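Local coordinates for tetraacyldisaccharide 4'-kinase (Aquifex aeolicus, PDB 4EHX), which transfers the gamma-phosphate of ATP to the 4'-position of a tetraacyldisaccharide 1-phosphate, giving lipid IVA in the biosynthesis of lipid A, at residues 11-14 / 15-19; 52-55 / 56-60; 118-121 / 122-126; 268-271 / 272-275. One frame throughout, in Å; residues are numbered along the deposited sequence.

Interaction 1: residues 11-14 / 15-19; sequences YLYE and KIINF
Tyr13 lays one face of its ring over Ile17, one helical turn further on, in a CH-pi contact: Ile17 CG1 stands 3.6 Å from the centroid of the Tyr13 ring and 18° off the ring normal, displaced a little toward the rim. The Tyr13 ring can lean along the helix because its CG lies anti to the backbone N (chi1 -176°), beside the carbonyl carbon. Ile17 CD1 continues past the ring carbons and comes within 3.4 Å of Tyr13 OH. That hydroxyl is hydrogen-bonded to the carbonyl O of Arg171, so the ring is held by its face and by its polar end. Replacing the tyrosine with an alanine is likely to leave Ile17 CG1 and CD1 without their aromatic cover and the Arg171 carbonyl without this hydroxyl. On another side of the helix, Leu12 CG meets Ile16 CD1 at 4.2 Å, a looser apolar touch on the surface. Lys15 bends back at its last torsion, and its NZ reaches Tyr11 O in a weak bond of 3.4 Å; a water that donates to Tyr11 O and accepts from Lys15 NZ bridges the same two atoms. Glu14 runs extended, and its CG packs 3.5 Å from Asn18 ND2, both side chains also resting on Pro173. Beneath them runs the i to i+4 ladder, from a weak Lys15 N to Tyr11 O bond to Asn18 N donating to Glu14 O at 2.8 Å. The arrangement is that of a regular alpha-helix, here helix 7-25 near the N terminus, with its Tyr13 and Glu14 sides set against loops of the kinase.

Interaction 2: residues 52-55 / 56-60; sequences TSFV and MYLAD
Thr52, a predicted ATP-binding residue, opens the contact through its backbone: its O accepts from Met56 N at 3.1 Å, and Met56 CG lies 3.5 Å from the same Thr52 O. The methionine keeps close to this carbonyl because its CG is beside its own backbone N (chi1 -67°), before the chain bends at the sulfur. Ser53 follows, its O receiving Tyr57 N, while its hydroxyl is hydrogen-bonded to Arg206. Phe54 carries the main side-chain contact. Its CE1 lies 3.8 Å from Tyr57 CD2, and the two rings meet at a slant, centroids 5.6 Å apart and planes inclined at 41°. Phe54 CE2 also approaches Leu58 CB at 4.2 Å, and Leu306 of helix 303-312 touches both aromatic residues. The far end of the tyrosine is fixed by a hydrogen bond from its OH group to Glu303. Val55 closes the segment with its O accepting from Ala59 N at 2.8 Å; its side chain packs on Val41 of strand 38-43 and Met104 of helix 99-107. These residues make up most of helix 51-61, which continues from the predicted ATP-binding loop and packs against strand 38-43, the arrangement characteristic of a P-loop kinase.

Interaction 3: residues 118-121 / 122-126; sequences DRYK and GGLLA
Tyr120 and Leu124 make the close side-chain packing of this helical turn, Leu124 CD1 approaching Tyr120 CE2 to 3.5 Å and Leu124 CD2 lying 3.9 Å from Tyr120 OH. Both methyls come from one side of the ring, CD1 nearest CE2 and CD2 nearer CZ and OH, and meet it obliquely. The first torsion of Tyr120 (chi1 -179°) sets CG beside the carbonyl carbon, which slants the ring toward Leu124; the ring also makes a cation-pi contact with Lys32. A serine in place of Tyr120 would probably leave both Leu124 methyls without this support and Lys32 without its aromatic partner. Backbone packs closely at buried Gly122 and Gly123, Gly123 N donating to Arg119 O at 2.8 Å; on the surface side Lys121 is exposed, and Leu124 rests on Tyr120. At this start of helix 119-130, whose Leu125 packs on strand 81-86, Arg119 turns away to Glu117 O and a bound buffer sulfonate, near the predicted ATP site. Asp118 is the N-cap: its OD1 accepts from Lys121 N at 3.0 Å through the anti lone pair, while OD2 forms a salt bridge with Lys145, an anchoring that would be expected to stabilise the carboxylate's negative charge.

Interaction 4: residues 268-271 / 272-275; sequences TPEE and GEIY
The backbone reverses in a type II beta turn from Glu270 to Glu273, closed by Glu273 N donating to Glu270 O at 3.2 Å from well above the carbonyl plane. Gly272 takes a positive phi of 95°, where a CB would collide with Glu271 O. Beyond the turn, the buried Tyr275, first residue of strand 275-277, reaches back and ties the exposed turn to that strand: its OH accepts from Glu270 N at 2.7 Å in an almost straight bond (174°), and the N-H comes in at the ring's hydroxyl edge, close to the ring plane. Pro269 CB packs 3.6 Å from Tyr275 CE1, so the ring is met by an apolar group next to the polar grip on its hydroxyl. A water lies 2.7 Å from Tyr275 OH and donates to Glu270 OE1, linking the phenol to the carboxylate. Glu270 and Glu273 extend alongside each other, Glu270 CB lying 3.9 Å from Glu273 CG. Their carboxylates come close, Glu270 OE2 to Glu273 OE2 being 4.2 Å. The opposing charge of Lys253, in a salt bridge with Glu273 OE1, would be expected to ease that repulsion.

Followed from the N terminus, the four contacts come strictly in series; none nests within or crosses another, and none touches another. Interaction 1 belongs to helix 7-25, and interaction 2 to helix 51-61, their centres about 32 Å apart. Interaction 3 starts helix 119-130 just after strand 112-116, about 20 Å from interaction 2 between centres. Only interaction 4 closes a turn, late in the connection from strand 252-257 to strand 275-277; it lies on the opposite side of the chain's centre from interaction 1, about 50 Å away between centres. Interaction 2 includes a predicted ATP-binding residue, while interactions 1 and 3 lie on helices with side chains about 8 and 9 Å from side chains of that site.

Interaction 1: residues 11-14 / 15-19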
loop_
_atom_site.group_PDB
_atom_site.type_symbol
_atom_site.label_atom_id
_atom_site.label_comp_id
_atom_site.label_asym_id
_atom_site.label_seq_id
_atom_site.Cartn_x
_atom_site.Cartn_y
_atom_site.Cartn_z
ATOM N N TYR A 11 -23.078 -14.221 -0.681
ATOM C CA TYR A 11 -23.133 -15.610 -1.139
ATOM C C TYR A 11 -22.971 -15.672 -2.653
ATOM O O TYR A 11 -22.282 -16.546 -3.180
ATOM C CB TYR A 11 -24.455 -16.271 -0.740
ATOM C CG TYR A 11 -24.709 -16.315 0.747
ATOM C CD1 TYR A 11 -23.682 -16.591 1.654
ATOM C CD2 TYR A 11 -25.980 -16.059 1.249
ATOM C CE1 TYR A 11 -23.938 -16.618 3.027
ATOM C CE2 TYR A 11 -26.242 -16.094 2.596
ATOM C CZ TYR A 11 -25.226 -16.375 3.479
ATOM O OH TYR A 11 -25.525 -16.391 4.817
ATOM N N LEU A 12 -23.606 -14.744 -3.359
ATOM C CA LEU A 12 -23.475 -14.709 -4.814
ATOM C C LEU A 12 -22.025 -14.430 -5.207
ATOM O O LEU A 12 -21.435 -15.150 -6.015
ATOM C CB LEU A 12 -24.404 -13.657 -5.416
ATOM C CG LEU A 12 -24.206 -13.333 -6.896
ATOM C CD1 LEU A 12 -24.595 -14.523 -7.755
ATOM C CD2 LEU A 12 -25.021 -12.103 -7.273
ATOM N N TYR A 13 -21.461 -13.380 -4.614
ATOM C CA TYR A 13 -20.082 -12.990 -4.847
ATOM C C TYR A 13 -19.115 -14.143 -4.580
ATOM O O TYR A 13 -18.126 -14.313 -5.302
ATOM C CB TYR A 13 -19.730 -11.786 -3.964
ATOM C CG TYR A 13 -18.350 -11.231 -4.193
ATOM C CD1 TYR A 13 -18.008 -10.642 -5.404
ATOM C CD2 TYR A 13 -17.391 -11.278 -3.190
ATOM C CE1 TYR A 13 -16.741 -10.118 -5.612
ATOM C CE2 TYR A 13 -16.122 -10.766 -3.387
ATOM C CZ TYR A 13 -15.800 -10.187 -4.600
ATOM O OH TYR A 13 -14.533 -9.675 -4.794
ATOM N N GLU A 14 -19.393 -14.943 -3.554
ATOM C CA GLU A 14 -18.499 -16.055 -3.254
ATOM C C GLU A 14 -18.471 -17.065 -4.404
ATOM O O GLU A 14 -17.410 -17.557 -4.776
ATOM C CB GLU A 14 -18.871 -16.750 -1.943
ATOM C CG GLU A 14 -17.886 -17.860 -1.599
ATOM C CD GLU A 14 -17.886 -18.234 -0.129
ATOM O OE1 GLU A 14 -18.854 -17.888 0.584
ATOM O OE2 GLU A 14 -16.905 -18.874 0.310
ATOM N N LYS A 15 -19.635 -17.352 -4.979
ATOM C CA LYS A 15 -19.700 -18.264 -6.121
ATOM C C LYS A 15 -18.833 -17.773 -7.269
ATOM O O LYS A 15 -18.100 -18.556 -7.875
ATOM C CB LYS A 15 -21.130 -18.412 -6.619
ATOM C CG LYS A 15 -22.050 -19.148 -5.664
ATOM C CD LYS A 15 -23.475 -19.070 -6.160
ATOM C CE LYS A 15 -24.444 -19.775 -5.223
ATOM N NZ LYS A 15 -24.424 -19.149 -3.867
ATOM N N ILE A 16 -18.943 -16.482 -7.577
ATOM C CA ILE A 16 -18.182 -15.876 -8.675
ATOM C C ILE A 16 -16.669 -15.945 -8.437
ATOM O O ILE A 16 -15.905 -16.359 -9.317
ATOM C CB ILE A 16 -18.617 -14.407 -8.912
ATOM C CG1 ILE A 16 -20.081 -14.352 -9.366
ATOM C CG2 ILE A 16 -17.694 -13.721 -9.932
ATOM C CD1 ILE A 16 -20.739 -12.991 -9.189
ATOM N N ILE A 17 -16.244 -15.537 -7.243
ATOM C CA ILE A 17 -14.829 -15.562 -6.870
ATOM C C ILE A 17 -14.265 -16.980 -6.858
ATOM O O ILE A 17 -13.179 -17.227 -7.396
ATOM C CB ILE A 17 -14.591 -14.904 -5.490
ATOM C CG1 ILE A 17 -14.922 -13.415 -5.546
ATOM C CG2 ILE A 17 -13.127 -15.060 -5.050
ATOM C CD1 ILE A 17 -14.010 -12.630 -6.467
ATOM N N ASN A 18 -14.999 -17.903 -6.238
ATOM C CA ASN A 18 -14.585 -19.309 -6.188
ATOM C C ASN A 18 -14.463 -19.919 -7.578
ATOM O O ASN A 18 -13.562 -20.710 -7.836
ATOM C CB ASN A 18 -15.549 -20.164 -5.349
ATOM C CG ASN A 18 -15.373 -19.962 -3.846
ATOM O OD1 ASN A 18 -14.452 -19.277 -3.399
ATOM N ND2 ASN A 18 -16.258 -20.579 -3.056
ATOM N N PHE A 19 -15.381 -19.568 -8.469
ATOM C CA PHE A 19 -15.318 -20.096 -9.833
ATOM C C PHE A 19 -14.065 -19.600 -10.547
ATOM O O PHE A 19 -13.344 -20.384 -11.173
ATOM C CB PHE A 19 -16.569 -19.726 -10.640
ATOM C CG PHE A 19 -16.549 -20.255 -12.052
ATOM C CD1 PHE A 19 -16.631 -21.617 -12.295
ATOM C CD2 PHE A 19 -16.434 -19.393 -13.133
ATOM C CE1 PHE A 19 -16.607 -22.111 -13.589
ATOM C CE2 PHE A 19 -16.421 -19.885 -14.437
ATOM C CZ PHE A 19 -16.499 -21.240 -14.659
HETATM O O HOH W 1 -22.038 -19.033 -1.985
#

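Interaction 2: residues 52-55 / 56-60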
loop_
_atom_site.group_PDB
_atom_site.type_symbol
_atom_site.label_atom_id
_atom_site.label_comp_id
_atom_site.label_asym_id
_atom_site.label_seq_id
_atom_site.Cartn_x
_atom_site.Cartn_y
_atom_site.Cartn_z
ATOM N N THR A 52 1.063 -0.478 1.899
ATOM C CA THR A 52 1.937 0.604 1.444
ATOM C C THR A 52 3.243 0.601 2.239
ATOM O O THR A 52 4.334 0.630 1.657
ATOM C CB THR A 52 1.241 1.981 1.542
ATOM O OG1 THR A 52 0.036 1.949 0.773
ATOM C CG2 THR A 52 2.138 3.082 0.989
ATOM N N SER A 53 3.136 0.558 3.566
ATOM C CA SER A 53 4.334 0.477 4.407
ATOM C C SER A 53 5.195 -0.730 4.067
ATOM O O SER A 53 6.431 -0.643 4.036
ATOM C CB SER A 53 3.971 0.439 5.899
ATOM O OG SER A 53 3.384 1.649 6.305
ATOM N N PHE A 54 4.564 -1.875 3.823
ATOM C CA PHE A 54 5.342 -3.059 3.530
ATOM C C PHE A 54 6.055 -2.949 2.187
ATOM O O PHE A 54 7.186 -3.405 2.044
ATOM C CB PHE A 54 4.500 -4.351 3.581
ATOM C CG PHE A 54 5.336 -5.579 3.476
ATOM C CD1 PHE A 54 6.025 -6.065 4.591
ATOM C CD2 PHE A 54 5.491 -6.223 2.262
ATOM C CE1 PHE A 54 6.843 -7.184 4.494
ATOM C CE2 PHE A 54 6.313 -7.327 2.157
ATOM C CZ PHE A 54 6.984 -7.816 3.274
ATOM N N VAL A 55 5.395 -2.366 1.190
ATOM C CA VAL A 55 6.056 -2.168 -0.102
ATOM C C VAL A 55 7.324 -1.323 0.059
ATOM O O VAL A 55 8.380 -1.657 -0.488
ATOM C CB VAL A 55 5.095 -1.542 -1.161
ATOM C CG1 VAL A 55 5.859 -1.185 -2.409
ATOM C CG2 VAL A 55 3.969 -2.533 -1.481
ATOM N N MET A 56 7.228 -0.234 0.819
ATOM C CA MET A 56 8.395 0.623 1.070
ATOM C C MET A 56 9.504 -0.173 1.744
ATOM O O MET A 56 10.678 -0.075 1.388
ATOM C CB MET A 56 8.010 1.792 1.974
ATOM C CG MET A 56 7.040 2.783 1.334
ATOM S SD MET A 56 6.321 3.880 2.588
ATOM C CE MET A 56 7.792 4.777 3.086
ATOM N N TYR A 57 9.114 -0.951 2.744
ATOM C CA TYR A 57 10.041 -1.787 3.491
ATOM C C TYR A 57 10.737 -2.806 2.585
ATOM O O TYR A 57 11.960 -2.975 2.629
ATOM C CB TYR A 57 9.288 -2.489 4.622
ATOM C CG TYR A 57 10.069 -3.612 5.244
ATOM C CD1 TYR A 57 11.020 -3.362 6.234
ATOM C CD2 TYR A 57 9.854 -4.929 4.851
ATOM C CE1 TYR A 57 11.744 -4.405 6.805
ATOM C CE2 TYR A 57 10.562 -5.971 5.414
ATOM C CZ TYR A 57 11.509 -5.705 6.385
ATOM O OH TYR A 57 12.210 -6.753 6.926
ATOM N N LEU A 58 9.948 -3.476 1.754
ATOM C CA LEU A 58 10.468 -4.466 0.819
ATOM C C LEU A 58 11.396 -3.833 -0.218
ATOM O O LEU A 58 12.459 -4.373 -0.532
ATOM C CB LEU A 58 9.287 -5.169 0.119
ATOM C CG LEU A 58 9.607 -6.168 -0.986
ATOM C CD1 LEU A 58 10.437 -7.318 -0.411
ATOM C CD2 LEU A 58 8.288 -6.687 -1.603
ATOM N N ALA A 59 11.011 -2.675 -0.745
ATOM C CA ALA A 59 11.852 -2.018 -1.739
ATOM C C ALA A 59 13.209 -1.674 -1.123
ATOM O O ALA A 59 14.250 -1.778 -1.783
ATOM C CB ALA A 59 11.161 -0.763 -2.305
ATOM N N ASP A 60 13.204 -1.299 0.155
ATOM C CA ASP A 60 14.445 -1.022 0.867
ATOM C C ASP A 60 15.325 -2.267 1.038
ATOM O O ASP A 60 16.553 -2.179 0.984
ATOM C CB ASP A 60 14.175 -0.384 2.240
ATOM C CG ASP A 60 15.459 -0.089 2.998
ATOM O OD1 ASP A 60 16.100 0.922 2.659
ATOM O OD2 ASP A 60 15.844 -0.867 3.907
#

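Interaction 3: residues 118-121 / 122-126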
loop_
_atom_site.group_PDB
_atom_site.type_symbol
_atom_site.label_atom_id
_atom_site.label_comp_id
_atom_site.label_asym_id
_atom_site.label_seq_id
_atom_site.Cartn_x
_atom_site.Cartn_y
_atom_site.Cartn_z
ATOM N N ASP A 118 -3.369 -4.206 -16.460
ATOM C CA ASP A 118 -2.746 -5.489 -16.774
ATOM C C ASP A 118 -1.285 -5.418 -16.331
ATOM O O ASP A 118 -0.473 -4.732 -16.958
ATOM C CB ASP A 118 -2.825 -5.748 -18.280
ATOM C CG ASP A 118 -2.415 -7.165 -18.647
ATOM O OD1 ASP A 118 -1.210 -7.432 -18.676
ATOM O OD2 ASP A 118 -3.293 -8.009 -18.916
ATOM N N ARG A 119 -0.949 -6.097 -15.241
ATOM C CA ARG A 119 0.397 -5.960 -14.676
ATOM C C ARG A 119 1.479 -6.480 -15.625
ATOM O O ARG A 119 2.561 -5.898 -15.736
ATOM C CB ARG A 119 0.490 -6.660 -13.313
ATOM C CG ARG A 119 0.131 -5.781 -12.099
ATOM C CD ARG A 119 -1.285 -5.272 -12.134
ATOM N NE ARG A 119 -1.817 -5.088 -10.779
ATOM C CZ ARG A 119 -3.107 -5.001 -10.479
ATOM N NH1 ARG A 119 -4.041 -5.054 -11.445
ATOM N NH2 ARG A 119 -3.458 -4.853 -9.204
ATOM N N TYR A 120 1.194 -7.587 -16.309
ATOM C CA TYR A 120 2.135 -8.118 -17.287
ATOM C C TYR A 120 2.540 -7.080 -18.345
ATOM O O TYR A 120 3.735 -6.877 -18.604
ATOM C CB TYR A 120 1.560 -9.369 -17.964
ATOM C CG TYR A 120 2.492 -9.986 -18.982
ATOM C CD1 TYR A 120 3.504 -10.855 -18.590
ATOM C CD2 TYR A 120 2.361 -9.697 -20.338
ATOM C CE1 TYR A 120 4.369 -11.425 -19.529
ATOM C CE2 TYR A 120 3.210 -10.263 -21.274
ATOM C CZ TYR A 120 4.203 -11.130 -20.864
ATOM O OH TYR A 120 5.048 -11.688 -21.794
ATOM N N LYS A 121 1.553 -6.429 -18.967
ATOM C CA LYS A 121 1.851 -5.381 -19.950
ATOM C C LYS A 121 2.652 -4.240 -19.333
ATOM O O LYS A 121 3.503 -3.654 -19.992
ATOM C CB LYS A 121 0.571 -4.825 -20.585
ATOM C CG LYS A 121 -0.143 -5.812 -21.487
ATOM C CD LYS A 121 -1.444 -5.220 -22.032
ATOM C CE LYS A 121 -2.048 -6.115 -23.102
ATOM N NZ LYS A 121 -1.960 -7.556 -22.733
ATOM N N GLY A 122 2.365 -3.913 -18.076
ATOM C CA GLY A 122 3.126 -2.891 -17.370
ATOM C C GLY A 122 4.568 -3.358 -17.246
ATOM O O GLY A 122 5.506 -2.586 -17.454
ATOM N N GLY A 123 4.743 -4.634 -16.923
ATOM C CA GLY A 123 6.067 -5.228 -16.837
ATOM C C GLY A 123 6.819 -5.167 -18.159
ATOM O O GLY A 123 8.009 -4.889 -18.181
ATOM N N LEU A 124 6.140 -5.436 -19.273
ATOM C CA LEU A 124 6.810 -5.373 -20.571
ATOM C C LEU A 124 7.296 -3.965 -20.890
ATOM O O LEU A 124 8.399 -3.783 -21.392
ATOM C CB LEU A 124 5.895 -5.861 -21.708
ATOM C CG LEU A 124 5.562 -7.353 -21.740
ATOM C CD1 LEU A 124 4.847 -7.709 -23.046
ATOM C CD2 LEU A 124 6.817 -8.189 -21.571
ATOM N N LEU A 125 6.462 -2.967 -20.624
ATOM C CA LEU A 125 6.865 -1.590 -20.901
ATOM C C LEU A 125 8.068 -1.222 -20.038
ATOM O O LEU A 125 9.003 -0.569 -20.499
ATOM C CB LEU A 125 5.717 -0.614 -20.633
ATOM C CG LEU A 125 6.111 0.863 -20.762
ATOM C CD1 LEU A 125 6.427 1.218 -22.217
ATOM C CD2 LEU A 125 5.022 1.775 -20.213
ATOM N N ALA A 126 8.034 -1.635 -18.776
ATOM C CA ALA A 126 9.141 -1.355 -17.874
ATOM C C ALA A 126 10.423 -2.016 -18.382
ATOM O O ALA A 126 11.487 -1.405 -18.378
ATOM C CB ALA A 126 8.809 -1.831 -16.452
#

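Interaction 4: residues 268-271 / 272-275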
loop_
_atom_site.group_PDB
_atom_site.type_symbol
_atom_site.label_atom_id
_atom_site.label_comp_id
_atom_site.label_asym_id
_atom_site.label_seq_id
_atom_site.Cartn_x
_atom_site.Cartn_y
_atom_site.Cartn_z
ATOM N N THR A 268 -5.617 27.275 1.998
ATOM C CA THR A 268 -4.871 28.503 2.272
ATOM C C THR A 268 -4.296 28.509 3.688
ATOM O O THR A 268 -4.931 28.976 4.626
ATOM C CB THR A 268 -5.744 29.746 2.071
ATOM O OG1 THR A 268 -6.404 29.672 0.798
ATOM C CG2 THR A 268 -4.895 30.987 2.118
ATOM N N PRO A 269 -3.079 27.982 3.842
ATOM C CA PRO A 269 -2.417 27.905 5.148
ATOM C C PRO A 269 -1.839 29.251 5.596
ATOM O O PRO A 269 -1.606 30.142 4.775
ATOM C CB PRO A 269 -1.294 26.889 4.914
ATOM C CG PRO A 269 -1.005 26.970 3.466
ATOM C CD PRO A 269 -2.323 27.273 2.797
ATOM N N GLU A 270 -1.627 29.373 6.901
ATOM C CA GLU A 270 -1.077 30.586 7.506
ATOM C C GLU A 270 0.436 30.488 7.631
ATOM O O GLU A 270 0.958 29.498 8.138
ATOM C CB GLU A 270 -1.642 30.766 8.908
ATOM C CG GLU A 270 -3.141 30.892 8.990
ATOM C CD GLU A 270 -3.613 31.010 10.424
ATOM O OE1 GLU A 270 -4.657 30.413 10.754
ATOM O OE2 GLU A 270 -2.926 31.695 11.219
ATOM N N GLU A 271 1.131 31.511 7.153
ATOM C CA GLU A 271 2.567 31.641 7.341
ATOM C C GLU A 271 2.878 31.555 8.827
ATOM O O GLU A 271 2.229 32.218 9.647
ATOM C CB GLU A 271 3.035 32.993 6.791
ATOM C CG GLU A 271 4.544 33.168 6.702
ATOM C CD GLU A 271 4.958 34.550 6.196
ATOM O OE1 GLU A 271 6.161 34.739 5.917
ATOM O OE2 GLU A 271 4.095 35.450 6.086
ATOM N N GLY A 272 3.863 30.739 9.183
ATOM C CA GLY A 272 4.297 30.672 10.566
ATOM C C GLY A 272 3.653 29.573 11.394
ATOM O O GLY A 272 4.089 29.307 12.515
ATOM N N GLU A 273 2.614 28.935 10.863
ATOM C CA GLU A 273 1.999 27.816 11.575
ATOM C C GLU A 273 2.522 26.500 11.009
ATOM O O GLU A 273 2.993 26.447 9.868
ATOM C CB GLU A 273 0.467 27.862 11.494
ATOM C CG GLU A 273 -0.170 29.120 12.077
ATOM C CD GLU A 273 -0.247 29.110 13.601
ATOM O OE1 GLU A 273 -0.184 28.014 14.194
ATOM O OE2 GLU A 273 -0.376 30.200 14.209
ATOM N N ILE A 274 2.443 25.446 11.817
ATOM C CA ILE A 274 2.802 24.105 11.379
ATOM C C ILE A 274 1.562 23.242 11.231
ATOM O O ILE A 274 0.703 23.229 12.106
ATOM C CB ILE A 274 3.756 23.419 12.369
ATOM C CG1 ILE A 274 5.043 24.236 12.497
ATOM C CG2 ILE A 274 4.043 21.973 11.916
ATOM C CD1 ILE A 274 6.013 23.696 13.526
ATOM N N TYR A 275 1.477 22.529 10.109
ATOM C CA TYR A 275 0.334 21.670 9.831
ATOM C C TYR A 275 0.758 20.213 9.746
ATOM O O TYR A 275 1.853 19.892 9.270
ATOM C CB TYR A 275 -0.352 22.063 8.516
ATOM C CG TYR A 275 -0.900 23.471 8.514
ATOM C CD1 TYR A 275 -0.077 24.553 8.261
ATOM C CD2 TYR A 275 -2.240 23.712 8.775
ATOM C CE1 TYR A 275 -0.575 25.854 8.272
ATOM C CE2 TYR A 275 -2.747 25.000 8.787
ATOM C CZ TYR A 275 -1.909 26.065 8.536
ATOM O OH TYR A 275 -2.425 27.333 8.548
HETATM O O HOH W 2 -5.070 27.592 9.114
#